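Local coordinates for NAD-dependent aldehyde dehydrogenase (Burkholderia multivorans, PDB 5UJU) that catalyses the NAD-dependent oxidation of aldehydes to carboxylic acids, at the interface of chains A and B. Residues are numbered along the deposited sequence; one frame, centred on the assembly and turned at random. Chains: chain A/B, NAD-dependent aldehyde dehydrogenase.

Contact 1: the interface of chains A and B. Residues chain A 31-33, 526, 529-530; chain B 184, 186, 198, 560.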
# COMPACT_ATOMS: atom_id res chain seq x y z
N ARG A 31 6.19 7.79 -19.93
CA ARG A 31 7.51 7.76 -19.30
C ARG A 31 8.64 8.22 -20.22
O ARG A 31 9.80 7.86 -20.02
CB ARG A 31 7.81 6.38 -18.70
CG ARG A 31 6.73 5.93 -17.69
CD ARG A 31 7.19 4.84 -16.71
NE ARG A 31 8.05 5.37 -15.64
CZ ARG A 31 7.61 6.03 -14.56
NH1 ARG A 31 6.31 6.26 -14.38
NH2 ARG A 31 8.48 6.46 -13.65
N GLY A 32 8.32 9.05 -21.23
CA GLY A 32 9.32 9.83 -21.93
C GLY A 32 9.76 11.02 -21.08
O GLY A 32 9.52 11.07 -19.87
N TYR A 33 10.42 11.99 -21.73
CA TYR A 33 10.88 13.19 -21.04
C TYR A 33 9.78 14.25 -20.99
O TYR A 33 9.19 14.59 -22.03
CB TYR A 33 12.12 13.81 -21.69
CG TYR A 33 12.44 15.13 -21.02
CD1 TYR A 33 12.90 15.16 -19.70
CD2 TYR A 33 12.21 16.35 -21.66
CE1 TYR A 33 13.15 16.36 -19.05
CE2 TYR A 33 12.46 17.57 -21.01
CZ TYR A 33 12.93 17.56 -19.70
OH TYR A 33 13.19 18.73 -19.03
N ALA A 526 15.07 11.40 -13.52
CA ALA A 526 14.06 12.33 -14.01
C ALA A 526 12.69 11.88 -13.55
O ALA A 526 12.33 10.71 -13.71
CB ALA A 526 14.10 12.44 -15.54
N SER A 529 9.67 9.40 -15.42
CA SER A 529 10.30 8.35 -16.20
C SER A 529 11.07 7.39 -15.29
O SER A 529 10.86 6.17 -15.36
CB SER A 529 11.21 8.96 -17.27
OG SER A 529 11.79 7.95 -18.10
N ASP A 530 11.92 7.93 -14.41
CA ASP A 530 12.77 7.11 -13.55
C ASP A 530 12.11 6.94 -12.18
O ASP A 530 11.88 7.93 -11.47
CB ASP A 530 14.15 7.74 -13.39
CG ASP A 530 14.84 7.97 -14.74
OD1 ASP A 530 14.76 7.09 -15.62
OD2 ASP A 530 15.45 9.05 -14.91
N TRP B 184 13.12 8.16 -23.91
CA TRP B 184 13.31 9.35 -23.09
C TRP B 184 14.29 10.26 -23.81
O TRP B 184 15.46 9.91 -23.96
CB TRP B 184 13.81 8.95 -21.70
CG TRP B 184 13.92 10.08 -20.70
CD1 TRP B 184 12.96 10.48 -19.81
CD2 TRP B 184 15.06 10.92 -20.47
NE1 TRP B 184 13.44 11.52 -19.04
CE2 TRP B 184 14.72 11.81 -19.43
CE3 TRP B 184 16.33 11.02 -21.05
CZ2 TRP B 184 15.60 12.78 -18.95
CZ3 TRP B 184 17.22 11.99 -20.58
CH2 TRP B 184 16.84 12.86 -19.54
N LYS B 186 15.62 14.31 -24.06
CA LYS B 186 15.62 15.62 -23.42
C LYS B 186 16.45 16.58 -24.25
O LYS B 186 17.68 16.37 -24.38
CB LYS B 186 16.16 15.51 -22.00
CG LYS B 186 16.33 16.83 -21.29
CD LYS B 186 16.67 16.60 -19.83
CE LYS B 186 17.00 17.91 -19.15
NZ LYS B 186 17.37 17.72 -17.72
N LYS B 198 14.48 3.45 -21.87
CA LYS B 198 14.14 2.89 -20.57
C LYS B 198 13.44 1.56 -20.80
O LYS B 198 12.73 1.37 -21.78
CB LYS B 198 13.23 3.82 -19.77
CG LYS B 198 13.67 5.29 -19.74
CD LYS B 198 15.00 5.46 -19.05
CE LYS B 198 15.41 6.92 -19.00
NZ LYS B 198 14.60 7.75 -18.04
N ARG B 560 18.22 1.70 -17.95
CA ARG B 560 18.34 2.75 -18.94
C ARG B 560 19.66 2.62 -19.67
O ARG B 560 20.66 2.18 -19.11
CB ARG B 560 18.25 4.16 -18.33
CG ARG B 560 19.31 4.46 -17.29
CD ARG B 560 19.08 5.82 -16.64
NE ARG B 560 19.94 6.01 -15.48
CZ ARG B 560 20.02 7.13 -14.77
NH1 ARG B 560 19.29 8.20 -15.11
NH2 ARG B 560 20.83 7.20 -13.73
O HOH W 1 10.89 12.39 -17.67

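Contact 2: the interface of chains A and B. Residues chain A 29-32, 529, 531; chain B 177, 179, 182, 200.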
# COMPACT_ATOMS: atom_id res chain seq x y z
N GLU A 29 2.36 7.74 -17.56
CA GLU A 29 2.06 6.50 -18.27
C GLU A 29 3.02 6.21 -19.42
O GLU A 29 3.40 5.05 -19.63
CB GLU A 29 0.63 6.55 -18.81
CG GLU A 29 0.20 5.25 -19.43
CD GLU A 29 -1.31 5.17 -19.60
OE1 GLU A 29 -1.96 6.24 -19.55
OE2 GLU A 29 -1.83 4.05 -19.77
N SER A 30 3.44 7.23 -20.18
CA SER A 30 4.33 7.01 -21.32
C SER A 30 5.80 6.97 -20.91
O SER A 30 6.58 6.21 -21.50
CB SER A 30 4.11 8.09 -22.37
OG SER A 30 4.62 9.33 -21.91
N ARG A 31 6.19 7.79 -19.93
CA ARG A 31 7.51 7.76 -19.30
C ARG A 31 8.64 8.22 -20.22
O ARG A 31 9.80 7.86 -20.02
CB ARG A 31 7.81 6.38 -18.70
CG ARG A 31 6.73 5.93 -17.69
CD ARG A 31 7.19 4.84 -16.71
NE ARG A 31 8.05 5.37 -15.64
CZ ARG A 31 7.61 6.03 -14.56
NH1 ARG A 31 6.31 6.26 -14.38
NH2 ARG A 31 8.48 6.46 -13.65
N GLY A 32 8.32 9.05 -21.23
CA GLY A 32 9.32 9.83 -21.93
C GLY A 32 9.76 11.02 -21.08
O GLY A 32 9.52 11.07 -19.87
N SER A 529 9.67 9.40 -15.42
CA SER A 529 10.30 8.35 -16.20
C SER A 529 11.07 7.39 -15.29
O SER A 529 10.86 6.17 -15.36
CB SER A 529 11.21 8.96 -17.27
OG SER A 529 11.79 7.95 -18.10
N PHE A 531 11.83 5.69 -11.81
CA PHE A 531 11.45 5.39 -10.44
C PHE A 531 12.66 5.56 -9.54
O PHE A 531 13.71 4.94 -9.78
CB PHE A 531 10.91 3.96 -10.33
CG PHE A 531 9.67 3.71 -11.13
CD1 PHE A 531 8.44 4.19 -10.69
CD2 PHE A 531 9.73 3.01 -12.33
CE1 PHE A 531 7.29 3.96 -11.42
CE2 PHE A 531 8.59 2.78 -13.07
CZ PHE A 531 7.36 3.26 -12.62
N ARG B 177 -0.89 -0.19 -16.78
CA ARG B 177 -0.51 1.21 -16.90
C ARG B 177 1.00 1.42 -16.90
O ARG B 177 1.45 2.57 -17.00
CB ARG B 177 -1.17 2.01 -15.77
CG ARG B 177 -2.69 1.91 -15.80
CD ARG B 177 -3.33 2.51 -14.57
NE ARG B 177 -4.77 2.29 -14.52
CZ ARG B 177 -5.67 3.10 -15.07
NH1 ARG B 177 -5.27 4.18 -15.73
NH2 ARG B 177 -6.97 2.84 -14.96
N PRO B 179 4.40 0.87 -18.87
CA PRO B 179 4.90 0.50 -20.19
C PRO B 179 6.07 -0.45 -20.08
O PRO B 179 6.82 -0.43 -19.11
CB PRO B 179 5.35 1.84 -20.79
CG PRO B 179 5.76 2.64 -19.60
CD PRO B 179 4.76 2.26 -18.51
N ALA B 182 10.27 2.82 -22.87
CA ALA B 182 9.95 4.19 -23.22
C ALA B 182 11.17 4.84 -23.84
O ALA B 182 12.31 4.52 -23.48
CB ALA B 182 9.51 5.01 -22.00
N TYR B 200 11.32 -1.44 -18.40
CA TYR B 200 10.65 -1.65 -17.13
C TYR B 200 10.27 -3.12 -17.01
O TYR B 200 9.60 -3.67 -17.89
CB TYR B 200 9.41 -0.75 -16.99
CG TYR B 200 9.75 0.72 -17.20
CD1 TYR B 200 10.24 1.49 -16.16
CD2 TYR B 200 9.60 1.31 -18.45
CE1 TYR B 200 10.57 2.84 -16.34
CE2 TYR B 200 9.90 2.65 -18.65
CZ TYR B 200 10.40 3.41 -17.60
OH TYR B 200 10.71 4.74 -17.81

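Contact 1: the interface of chains A and B
A:Tyr33 and B:Trp184 meet edge to face, their planes 84° apart. The CD1 edge of the phenol ring points at the indole face, and CB of A:Tyr33 lies over the five-membered ring, 3.9 Å from its centroid. The large flat indole suits this place because it offers two faces and a polar edge. B:Lys186, on the same strand 181-188, covers one face of A:Tyr33: the methylenes of B:Lys186 run over the ring, with CG 3.8 Å from the centroid, and carry the ammonium out beside the phenol hydroxyl. A:Ala526 adds a small methyl against NE1 and CZ2 of the indole, and A:Ser529 CB packs at CD1.

The charged contacts converge on the carboxylate of A:Asp530, met from chain B by B:Lys198, of strand 191-204, and by B:Arg560. The chain of B:Lys198 bends at chi2 and chi4, which brings NZ back over the other indole face, toward the rim. There NZ donates to A:Ser529 OG at 2.8 Å and to the carboxylate oxygen A:Asp530 OD1 at a short 2.5 Å, meeting the latter on its syn side but 30° out of the carboxylate plane. The other oxygen, OD2, accepts on its anti side from the backbone N of A:Ala526, a nearly straight bond (167° at H) that fixes the carboxylate's rotation. B:Arg560 NH1 makes a longer salt bridge to the same OD2, at 3.9 Å; together the two cations would favour a charged aspartate.

A:Ser529 OG passes its own hydrogen to A:Arg31 O, while A:Arg31 NE donates to A:Ser529 O. This ties the two chain A loops together. A water in the indole plane joins B:Trp184 NE1, at 3.0 Å, to A:Gly32 O.

The patch fastens strands of chain B to chain A, as expected of the oligomerisation arm of an aldehyde dehydrogenase.

Contact 2: the interface of chains A and B
B:Tyr200 meets A:Arg31 and A:Phe531 at the apolar centre. The aliphatic part of A:Arg31 lies against the hydroxyl end of the phenol, CD being 3.6 Å from CZ of B:Tyr200. A:Phe531 CE2 approaches CD1 of B:Tyr200 at 3.7 Å, and the tyrosine atom lies at the edge of the phenyl, in its plane. Within chain A, the guanidinium lies over one face of the phenyl, NH2 of A:Arg31 being 3.4 Å above the ring plane of A:Phe531, over its centre. An arginine fits here because its methylenes pack while its flat head is held; the bend at chi3 (77°) turns that head towards the phenyl. The guanidinium presents its edge to B:Tyr200, with the two planes almost perpendicular.

Moving outward, the rigid ring of B:Pro179 crosses the arginine chain at about a right angle and touches its CD through CG, at 3.9 Å. The ring also lies close to the carbonyl O of A:Glu29, near the end of helix 18-30. B:Ala182, with its small methyl, fits against the backbone of A:Ser30 and A:Arg31.

At the rim, A:Glu29 CG lies 3.8 Å from the carbonyl O of B:Arg177. OE2 of A:Glu29 and NH1 of B:Arg177 are 5.3 Å apart, not in contact, though the opposite charges may attract weakly. At the other side of the arginine, the phenol hydroxyl OH of B:Tyr200 donates to A:Ser529 O at 2.8 Å, from the face of the carbonyl plane opposite A:Arg31 NE.

The C-alpha centres of contact 1 and contact 2 lie about 7 Å apart, and both use A:Arg31, A:Gly32 and A:Ser529, so they form one continuous patch. Chain B supplies strands 181-188 and 191-204 to each, while contact 1 also reaches strand 554-562. A:Ser529 divides its work: its hydroxyl serves mainly contact 1, its carbonyl contact 2. The stretch following helix 18-30 and the one around A:Ser529 are thus gripped together by the partner's strands. Two-fold symmetry repeats the patch with the chains exchanged, consistent with a dimer built by reciprocal strand arms.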